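Local coordinates for protein kojibiose phosphorylase (Gut metagenome, PDB 6W0P) that belongs to glycoside hydrolase family 65, whose members typically carry a beta-sandwich N-terminal domain beside a helical (alpha/alpha)6-barrel catalytic domain, at residues H429-Y434 against K438-Y443; A493-Q498 against M598-Q603. One frame throughout, in Å; residues are numbered along the deposited sequence. Where two conformers were deposited one is given.

Interaction 1: residues H429-Y434 against K438-Y443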
ATOM      1  N   HIS A 429     -33.624   7.324  -7.515  1.00 31.55           N
ATOM      2  CA  HIS A 429     -33.717   8.511  -8.401  1.00 30.60           C
ATOM      3  C   HIS A 429     -34.513   8.136  -9.657  1.00 30.39           C
ATOM      4  O   HIS A 429     -35.401   8.900 -10.073  1.00 29.52           O
ATOM      5  CB  HIS A 429     -32.314   9.072  -8.685  1.00 29.81           C
ATOM      6  CG  HIS A 429     -32.300  10.513  -9.061  1.00 29.20           C
ATOM      7  ND1 HIS A 429     -31.132  11.171  -9.393  1.00 29.01           N
ATOM      8  CD2 HIS A 429     -33.302  11.395  -9.225  1.00 29.30           C
ATOM      9  CE1 HIS A 429     -31.425  12.422  -9.706  1.00 29.73           C
ATOM     10  NE2 HIS A 429     -32.754  12.587  -9.621  1.00 29.39           N
ATOM     11  N   TYR A 430     -34.239   6.956 -10.203  1.00 30.72           N
ATOM     12  CA  TYR A 430     -34.892   6.425 -11.418  1.00 31.04           C
ATOM     13  C   TYR A 430     -36.405   6.284 -11.180  1.00 32.53           C
ATOM     14  O   TYR A 430     -37.223   6.705 -12.040  1.00 31.65           O
ATOM     15  CB  TYR A 430     -34.293   5.069 -11.782  1.00 30.63           C
ATOM     16  CG  TYR A 430     -34.965   4.451 -12.974  1.00 30.71           C
ATOM     17  CD1 TYR A 430     -34.845   5.053 -14.211  1.00 30.38           C
ATOM     18  CD2 TYR A 430     -35.746   3.308 -12.868  1.00 30.60           C
ATOM     19  CE1 TYR A 430     -35.468   4.528 -15.331  1.00 30.45           C
ATOM     20  CE2 TYR A 430     -36.367   2.765 -13.981  1.00 30.83           C
ATOM     21  CZ  TYR A 430     -36.239   3.390 -15.214  1.00 30.75           C
ATOM     22  OH  TYR A 430     -36.836   2.912 -16.336  1.00 30.60           O
ATOM     23  N   MET A 431     -36.764   5.668 -10.050  1.00 33.78           N
ATOM     24  CA  MET A 431     -38.176   5.427  -9.672  1.00 35.56           C
ATOM     25  C   MET A 431     -38.828   6.789  -9.404  1.00 36.76           C
ATOM     26  O   MET A 431     -40.012   6.948  -9.736  1.00 36.62           O
ATOM     27  CB  MET A 431     -38.277   4.513  -8.443  1.00 35.38           C
ATOM     28  CG  MET A 431     -37.775   3.101  -8.726  1.00 35.42           C
ATOM     29  SD  MET A 431     -38.773   2.223  -9.987  1.00 36.45           S
ATOM     30  CE  MET A 431     -40.333   2.126  -9.106  1.00 35.81           C
ATOM     31  N   LYS A 432     -38.071   7.751  -8.882  1.00 37.01           N
ATOM     32  CA  LYS A 432     -38.622   9.082  -8.554  1.00 39.34           C
ATOM     33  C   LYS A 432     -38.975   9.830  -9.851  1.00 38.47           C
ATOM     34  O   LYS A 432     -39.942  10.577  -9.833  1.00 38.01           O
ATOM     35  CB  LYS A 432     -37.638   9.862  -7.684  1.00 41.61           C
ATOM     36  CG  LYS A 432     -38.131  11.243  -7.281  1.00 44.54           C
ATOM     37  CD  LYS A 432     -37.017  12.181  -6.914  1.00 47.99           C
ATOM     38  CE  LYS A 432     -36.809  12.352  -5.423  1.00 51.55           C
ATOM     39  NZ  LYS A 432     -35.768  13.383  -5.167  1.00 54.26           N
ATOM     40  N   ILE A 433     -38.247   9.616 -10.945  1.00 36.55           N
ATOM     41  CA  ILE A 433     -38.537  10.294 -12.240  1.00 36.51           C
ATOM     42  C   ILE A 433     -39.574   9.490 -13.039  1.00 36.61           C
ATOM     43  O   ILE A 433     -40.409  10.129 -13.687  1.00 36.85           O
ATOM     44  CB  ILE A 433     -37.236  10.533 -13.034  1.00 35.94           C
ATOM     45  CG1 ILE A 433     -36.198  11.321 -12.230  1.00 35.77           C
ATOM     46  CG2 ILE A 433     -37.542  11.201 -14.361  1.00 36.32           C
ATOM     47  CD1 ILE A 433     -36.698  12.648 -11.684  1.00 36.70           C
ATOM     48  N   TYR A 434     -39.542   8.155 -13.003  1.00 37.01           N
ATOM     49  CA  TYR A 434     -40.309   7.286 -13.941  1.00 37.85           C
ATOM     50  C   TYR A 434     -41.273   6.305 -13.266  1.00 39.42           C
ATOM     51  O   TYR A 434     -42.076   5.678 -13.996  1.00 40.85           O
ATOM     52  CB  TYR A 434     -39.335   6.471 -14.775  1.00 36.42           C
ATOM     53  CG  TYR A 434     -38.625   7.331 -15.776  1.00 35.45           C
ATOM     54  CD1 TYR A 434     -39.317   7.858 -16.852  1.00 34.99           C
ATOM     55  CD2 TYR A 434     -37.282   7.640 -15.630  1.00 34.58           C
ATOM     56  CE1 TYR A 434     -38.669   8.643 -17.790  1.00 35.09           C
ATOM     57  CE2 TYR A 434     -36.624   8.420 -16.560  1.00 33.85           C
ATOM     58  CZ  TYR A 434     -37.322   8.919 -17.641  1.00 34.13           C
ATOM     59  OH  TYR A 434     -36.693   9.690 -18.561  1.00 33.23           O
ATOM     60  N   LYS A 438     -42.337  -2.299 -13.344  1.00 46.54           N
ATOM     61  CA  LYS A 438     -41.757  -3.528 -13.949  1.00 48.85           C
ATOM     62  C   LYS A 438     -40.247  -3.617 -13.687  1.00 46.54           C
ATOM     63  O   LYS A 438     -39.770  -4.713 -13.375  1.00 46.15           O
ATOM     64  CB  LYS A 438     -42.048  -3.575 -15.448  1.00 52.16           C
ATOM     65  CG  LYS A 438     -43.522  -3.738 -15.784  1.00 57.55           C
ATOM     66  CD  LYS A 438     -43.798  -4.669 -16.955  1.00 61.56           C
ATOM     67  CE  LYS A 438     -45.283  -4.913 -17.177  1.00 64.81           C
ATOM     68  NZ  LYS A 438     -45.631  -6.353 -17.077  1.00 66.84           N
ATOM     69  N   PHE A 439     -39.510  -2.516 -13.846  1.00 45.35           N
ATOM     70  CA  PHE A 439     -38.075  -2.454 -13.491  1.00 42.99           C
ATOM     71  C   PHE A 439     -37.908  -2.872 -12.022  1.00 43.35           C
ATOM     72  O   PHE A 439     -37.035  -3.715 -11.754  1.00 43.77           O
ATOM     73  CB  PHE A 439     -37.469  -1.067 -13.703  1.00 42.33           C
ATOM     74  CG  PHE A 439     -36.125  -0.978 -13.041  1.00 40.77           C
ATOM     75  CD1 PHE A 439     -35.034  -1.636 -13.585  1.00 40.04           C
ATOM     76  CD2 PHE A 439     -35.986  -0.365 -11.807  1.00 40.13           C
ATOM     77  CE1 PHE A 439     -33.811  -1.629 -12.936  1.00 39.83           C
ATOM     78  CE2 PHE A 439     -34.755  -0.352 -11.168  1.00 40.34           C
ATOM     79  CZ  PHE A 439     -33.673  -0.990 -11.728  1.00 39.51           C
ATOM     80  N   MET A 440     -38.697  -2.307 -11.100  1.00 42.40           N
ATOM     81  CA  MET A 440     -38.522  -2.574  -9.649  1.00 43.21           C
ATOM     82  C   MET A 440     -38.816  -4.064  -9.384  1.00 44.10           C
ATOM     83  O   MET A 440     -37.942  -4.746  -8.812  1.00 43.63           O
ATOM     84  CB  MET A 440     -39.408  -1.661  -8.794  1.00 43.53           C
ATOM     85  CG  MET A 440     -39.272  -1.866  -7.290  1.00 44.88           C
ATOM     86  SD  MET A 440     -37.605  -1.542  -6.621  1.00 45.81           S
ATOM     87  CE  MET A 440     -37.562   0.249  -6.662  1.00 44.98           C
ATOM     88  N   GLN A 441     -39.954  -4.581  -9.851  1.00 44.54           N
ATOM     89  CA  GLN A 441     -40.350  -6.005  -9.650  1.00 45.47           C
ATOM     90  C   GLN A 441     -39.272  -6.930 -10.228  1.00 44.21           C
ATOM     91  O   GLN A 441     -38.794  -7.799  -9.505  1.00 43.95           O
ATOM     92  CB  GLN A 441     -41.707  -6.287 -10.305  1.00 46.87           C
ATOM     93  CG  GLN A 441     -42.247  -7.696 -10.055  1.00 48.71           C
ATOM     94  CD  GLN A 441     -42.414  -8.025  -8.587  1.00 49.11           C
ATOM     95  OE1 GLN A 441     -43.274  -7.481  -7.889  1.00 50.07           O
ATOM     96  NE2 GLN A 441     -41.577  -8.927  -8.104  1.00 48.74           N
ATOM     97  N   ASN A 442     -38.897  -6.752 -11.491  1.00 44.39           N
ATOM     98  CA  ASN A 442     -38.049  -7.734 -12.222  1.00 45.40           C
ATOM     99  C   ASN A 442     -36.572  -7.618 -11.790  1.00 44.38           C
ATOM    100  O   ASN A 442     -35.873  -8.637 -11.899  1.00 43.72           O
ATOM    101  CB  ASN A 442     -38.226  -7.599 -13.738  1.00 45.78           C
ATOM    102  CG  ASN A 442     -39.637  -7.879 -14.204  1.00 46.01           C
ATOM    103  OD1 ASN A 442     -40.452  -8.370 -13.434  1.00 49.90           O
ATOM    104  ND2 ASN A 442     -39.923  -7.606 -15.465  1.00 44.58           N
ATOM    105  N   TYR A 443     -36.121  -6.452 -11.292  1.00 44.06           N
ATOM    106  CA  TYR A 443     -34.678  -6.141 -11.067  1.00 43.88           C
ATOM    107  C   TYR A 443     -34.429  -5.382  -9.756  1.00 42.49           C
ATOM    108  O   TYR A 443     -33.583  -5.808  -8.966  1.00 41.09           O
ATOM    109  CB  TYR A 443     -34.134  -5.360 -12.260  1.00 44.35           C
ATOM    110  CG  TYR A 443     -34.306  -6.079 -13.568  1.00 46.23           C
ATOM    111  CD1 TYR A 443     -33.630  -7.262 -13.809  1.00 47.26           C
ATOM    112  CD2 TYR A 443     -35.182  -5.616 -14.538  1.00 47.44           C
ATOM    113  CE1 TYR A 443     -33.795  -7.961 -14.993  1.00 47.73           C
ATOM    114  CE2 TYR A 443     -35.348  -6.296 -15.734  1.00 48.32           C
ATOM    115  CZ  TYR A 443     -34.652  -7.472 -15.960  1.00 48.65           C
ATOM    116  OH  TYR A 443     -34.792  -8.154 -17.134  1.00 49.56           O
TER

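Interaction 2: residues A493-Q498 against M598-Q603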
ATOM      1  N   ALA A 493     -26.696   4.687   3.914  1.00 31.39           N
ATOM      2  CA  ALA A 493     -27.039   3.305   4.316  1.00 32.15           C
ATOM      3  C   ALA A 493     -28.445   3.287   4.933  1.00 33.70           C
ATOM      4  O   ALA A 493     -29.287   2.436   4.548  1.00 34.13           O
ATOM      5  CB  ALA A 493     -26.010   2.771   5.286  1.00 31.85           C
ATOM      6  N   LYS A 494     -28.693   4.185   5.884  1.00 35.10           N
ATOM      7  CA  LYS A 494     -30.020   4.355   6.527  1.00 35.81           C
ATOM      8  C   LYS A 494     -31.062   4.656   5.443  1.00 35.42           C
ATOM      9  O   LYS A 494     -32.134   4.016   5.486  1.00 35.56           O
ATOM     10  CB  LYS A 494     -29.956   5.433   7.601  1.00 37.37           C
ATOM     11  CG  LYS A 494     -31.221   5.563   8.433  1.00 39.91           C
ATOM     12  CD  LYS A 494     -31.169   6.613   9.536  1.00 40.57           C
ATOM     13  CE  LYS A 494     -32.491   6.696  10.276  1.00 42.35           C
ATOM     14  NZ  LYS A 494     -32.314   7.277  11.626  1.00 43.67           N
ATOM     15  N   LYS A 495     -30.740   5.500   4.451  1.00 34.68           N
ATOM     16  CA  LYS A 495     -31.671   5.787   3.328  1.00 35.24           C
ATOM     17  C   LYS A 495     -31.923   4.509   2.522  1.00 35.35           C
ATOM     18  O   LYS A 495     -33.064   4.307   2.088  1.00 36.08           O
ATOM     19  CB  LYS A 495     -31.165   6.901   2.412  1.00 35.77           C
ATOM     20  CG  LYS A 495     -31.312   8.310   2.963  1.00 36.22           C
ATOM     21  CD  LYS A 495     -32.757   8.757   3.095  1.00 37.37           C
ATOM     22  CE  LYS A 495     -32.883  10.258   3.173  1.00 37.56           C
ATOM     23  NZ  LYS A 495     -34.268  10.671   3.495  1.00 38.76           N
ATOM     24  N   CYS A 496     -30.911   3.680   2.306  1.00 35.13           N
ATOM     25  CA  CYS A 496     -31.088   2.385   1.606  1.00 35.80           C
ATOM     26  C   CYS A 496     -32.079   1.511   2.395  1.00 36.61           C
ATOM     27  O   CYS A 496     -33.035   0.988   1.791  1.00 36.79           O
ATOM     28  CB  CYS A 496     -29.778   1.637   1.439  1.00 35.39           C
ATOM     29  SG  CYS A 496     -29.974   0.245   0.296  1.00 35.68           S
ATOM     30  N   PHE A 497     -31.895   1.402   3.710  1.00 36.57           N
ATOM     31  CA  PHE A 497     -32.708   0.512   4.578  1.00 36.64           C
ATOM     32  C   PHE A 497     -34.169   0.954   4.523  1.00 37.27           C
ATOM     33  O   PHE A 497     -35.037   0.091   4.366  1.00 37.18           O
ATOM     34  CB  PHE A 497     -32.191   0.513   6.019  1.00 36.15           C
ATOM     35  CG  PHE A 497     -30.819  -0.082   6.194  1.00 35.42           C
ATOM     36  CD1 PHE A 497     -30.335  -1.020   5.306  1.00 34.71           C
ATOM     37  CD2 PHE A 497     -30.023   0.301   7.260  1.00 35.55           C
ATOM     38  CE1 PHE A 497     -29.069  -1.551   5.460  1.00 35.43           C
ATOM     39  CE2 PHE A 497     -28.757  -0.234   7.420  1.00 36.07           C
ATOM     40  CZ  PHE A 497     -28.289  -1.177   6.527  1.00 35.83           C
ATOM     41  N   GLN A 498     -34.417   2.260   4.633  1.00 38.03           N
ATOM     42  CA  GLN A 498     -35.792   2.815   4.696  1.00 38.66           C
ATOM     43  C   GLN A 498     -36.466   2.668   3.328  1.00 39.33           C
ATOM     44  O   GLN A 498     -37.655   2.329   3.302  1.00 39.77           O
ATOM     45  CB  GLN A 498     -35.761   4.252   5.189  1.00 39.17           C
ATOM     46  CG  GLN A 498     -35.307   4.366   6.635  1.00 39.43           C
ATOM     47  CD  GLN A 498     -35.151   5.813   7.030  1.00 39.98           C
ATOM     48  OE1 GLN A 498     -34.820   6.660   6.201  1.00 39.76           O
ATOM     49  NE2 GLN A 498     -35.390   6.103   8.302  1.00 39.65           N
ATOM     50  N   MET A 598     -31.478  17.390  -1.215  1.00 32.01           N
ATOM     51  CA  MET A 598     -31.625  18.865  -1.020  0.50 32.82           C
ATOM     52  C   MET A 598     -33.062  19.197  -0.581  1.00 34.02           C
ATOM     53  O   MET A 598     -33.239  20.151   0.203  1.00 33.98           O
ATOM     54  CB  MET A 598     -31.282  19.635  -2.303  0.50 32.45           C
ATOM     55  CG  MET A 598     -32.160  19.279  -3.507  0.50 32.61           C
ATOM     56  SD  MET A 598     -31.837  20.266  -4.999  0.50 32.81           S
ATOM     57  CE  MET A 598     -30.060  20.078  -5.167  0.50 32.59           C
ATOM     58  N   GLU A 599     -34.053  18.423  -1.046  1.00 36.14           N
ATOM     59  CA  GLU A 599     -35.496  18.686  -0.764  1.00 37.91           C
ATOM     60  C   GLU A 599     -35.807  18.557   0.738  1.00 37.66           C
ATOM     61  O   GLU A 599     -36.781  19.164   1.163  1.00 37.78           O
ATOM     62  CB  GLU A 599     -36.424  17.814  -1.624  1.00 40.55           C
ATOM     63  CG  GLU A 599     -36.564  16.351  -1.194  1.00 42.38           C
ATOM     64  CD  GLU A 599     -35.568  15.398  -1.834  1.00 45.12           C
ATOM     65  OE1 GLU A 599     -34.573  15.895  -2.465  1.00 46.84           O
ATOM     66  OE2 GLU A 599     -35.760  14.162  -1.692  1.00 48.42           O
ATOM     67  N   GLU A 600     -35.021  17.828   1.534  1.00 36.95           N
ATOM     68  CA  GLU A 600     -35.309  17.560   2.972  0.50 36.77           C
ATOM     69  C   GLU A 600     -34.612  18.570   3.889  1.00 36.20           C
ATOM     70  O   GLU A 600     -34.878  18.533   5.113  1.00 36.20           O
ATOM     71  CB  GLU A 600     -34.840  16.158   3.350  0.50 37.19           C
ATOM     72  CG  GLU A 600     -35.761  15.079   2.828  0.50 37.58           C
ATOM     73  CD  GLU A 600     -35.113  13.721   2.678  0.50 37.38           C
ATOM     74  OE1 GLU A 600     -34.102  13.460   3.381  0.50 37.45           O
ATOM     75  OE2 GLU A 600     -35.623  12.937   1.852  0.50 37.16           O
ATOM     76  N   PHE A 601     -33.741  19.426   3.354  1.00 34.60           N
ATOM     77  CA  PHE A 601     -32.937  20.306   4.229  1.00 34.27           C
ATOM     78  C   PHE A 601     -33.384  21.749   4.045  1.00 34.22           C
ATOM     79  O   PHE A 601     -33.558  22.180   2.911  1.00 34.33           O
ATOM     80  CB  PHE A 601     -31.447  20.093   3.999  1.00 34.09           C
ATOM     81  CG  PHE A 601     -30.994  18.709   4.396  1.00 34.17           C
ATOM     82  CD1 PHE A 601     -30.990  18.318   5.728  1.00 34.33           C
ATOM     83  CD2 PHE A 601     -30.598  17.796   3.436  1.00 33.76           C
ATOM     84  CE1 PHE A 601     -30.591  17.040   6.097  1.00 33.96           C
ATOM     85  CE2 PHE A 601     -30.205  16.517   3.800  1.00 33.71           C
ATOM     86  CZ  PHE A 601     -30.197  16.149   5.128  1.00 33.87           C
ATOM     87  N   SER A 602     -33.554  22.460   5.157  1.00 34.88           N
ATOM     88  CA  SER A 602     -34.013  23.868   5.174  1.00 35.40           C
ATOM     89  C   SER A 602     -32.876  24.751   4.666  1.00 36.78           C
ATOM     90  O   SER A 602     -31.707  24.254   4.607  1.00 36.60           O
ATOM     91  CB  SER A 602     -34.448  24.254   6.555  1.00 35.71           C
ATOM     92  OG  SER A 602     -33.358  24.267   7.461  1.00 35.32           O
ATOM     93  N   GLN A 603     -33.193  25.998   4.326  1.00 37.40           N
ATOM     94  CA  GLN A 603     -32.213  27.059   4.008  1.00 39.07           C
ATOM     95  C   GLN A 603     -31.140  27.107   5.093  1.00 38.64           C
ATOM     96  O   GLN A 603     -29.951  27.292   4.751  1.00 38.12           O
ATOM     97  CB  GLN A 603     -32.880  28.434   3.933  1.00 41.57           C
ATOM     98  CG  GLN A 603     -33.813  28.569   2.745  1.00 44.18           C
ATOM     99  CD  GLN A 603     -33.057  28.424   1.449  1.00 47.13           C
ATOM    100  OE1 GLN A 603     -32.164  29.216   1.148  1.00 50.39           O
ATOM    101  NE2 GLN A 603     -33.404  27.401   0.682  1.00 47.91           N
TER

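Interaction 1: residues H429-Y434 against K438-Y443
Met431 and Met440 pack against each other, beside a Tyr430–Phe439 ring pair, across an alpha-alpha hairpin in the family 65 catalytic domain. The axes of 429-434 and 438-443 run roughly antiparallel, at 147°, and come no nearer than 11.2 Å, so the helices meet through long side chains rather than through backbone. Met431 shows how the interval is bridged. Its CB leads out toward the partner helix, and CG is the first atom to reach it, lying 3.5 Å from Met440 CE. Bends at chi2 and chi3 then turn the chain across the Met440 side chain. Met431 SD passes 4.1 Å from Met440 CB and also approaches the edge of the Phe439 ring, close to its plane, at 4.2 Å from CD2. The terminal methyl, Met431 CE, settles 3.9 Å from Met440 CB. Beside this thioether contact, Tyr430 and Phe439 form a T-shaped stack: the tyrosine directs its edge at the phenylalanine face, with centroids 5.2 Å apart and planes at 80°. With chi1 at 177°, Tyr430 CG stands opposite its backbone N, which carries the ring toward the second helix. The phenol is held as well, since Tyr430 OH hydrogen-bonds to Asp436 and to Gln365; Asp436, in the connection, also accepts a hydrogen bond from the backbone N of Phe439 through OD1. Tyr499 touches both methionines, so the hairpin interior is shared with helix 487-504. At the ring pair, Tyr430 CD2 and CE2 both lie 3.8 Å from Phe439 CD2.

Interaction 2: residues A493-Q498 against M598-Q603
Lys495 reaches from helix 487-504 to Glu600 and forms a salt bridge with it at the protein surface. Along 493-498, Ala493, already inside the helix, accepts a hydrogen bond from Phe497 N through its carbonyl O, at 2.9 Å; Lys494 does the same for Gln498. Lys495 comes next and alone crosses to the other segment. Its chain kinks at chi2 (-67°) and is extended beyond, which delivers the ammonium group to a carboxylate arriving from the opposite direction. Lys495 NZ donates to Glu600 OE1 over 2.8 Å, on the syn side but 26° out of the carboxylate plane, and more weakly to OE2 at 3.1 Å. Glu600 was deposited in two conformers, so the bridge is established for this one alone and its exact geometry is doubtful. The bridge spans a wide interval: the nearest CA atoms, those of Lys495 and Glu600, are 12.3 Å apart. Glu600 ends a short 3-10 turn, 598-600, and Tyr597, just before it, makes a cation-pi contact with Lys495. Further along, Cys496 and Phe497 turn into the helical layer: Cys496 packs on Ser452 of helix 437-458 and Phe424 of helix 418-434, while Phe497 lies between helices 437-458 and 522-534.

Both interactions belong to the family 65 central catalytic domain and follow one another in series along the chain. Interaction 1 comes first and closes a very short loop, the two residues that join helices 418-434 and 437-458. Interaction 2 opens later, on helix 487-504, and closes a loop of 99 residues at the connection between helices 590-596 and 603-613; the two loops neither nest nor cross. Their centres are about 19 Å apart, yet the segments meet through a long, weak ion pair, Lys432 NZ to Glu599 OE2 at 3.6 Å. Together they relate the hairpin, helix 487-504 and the 598-603 connection.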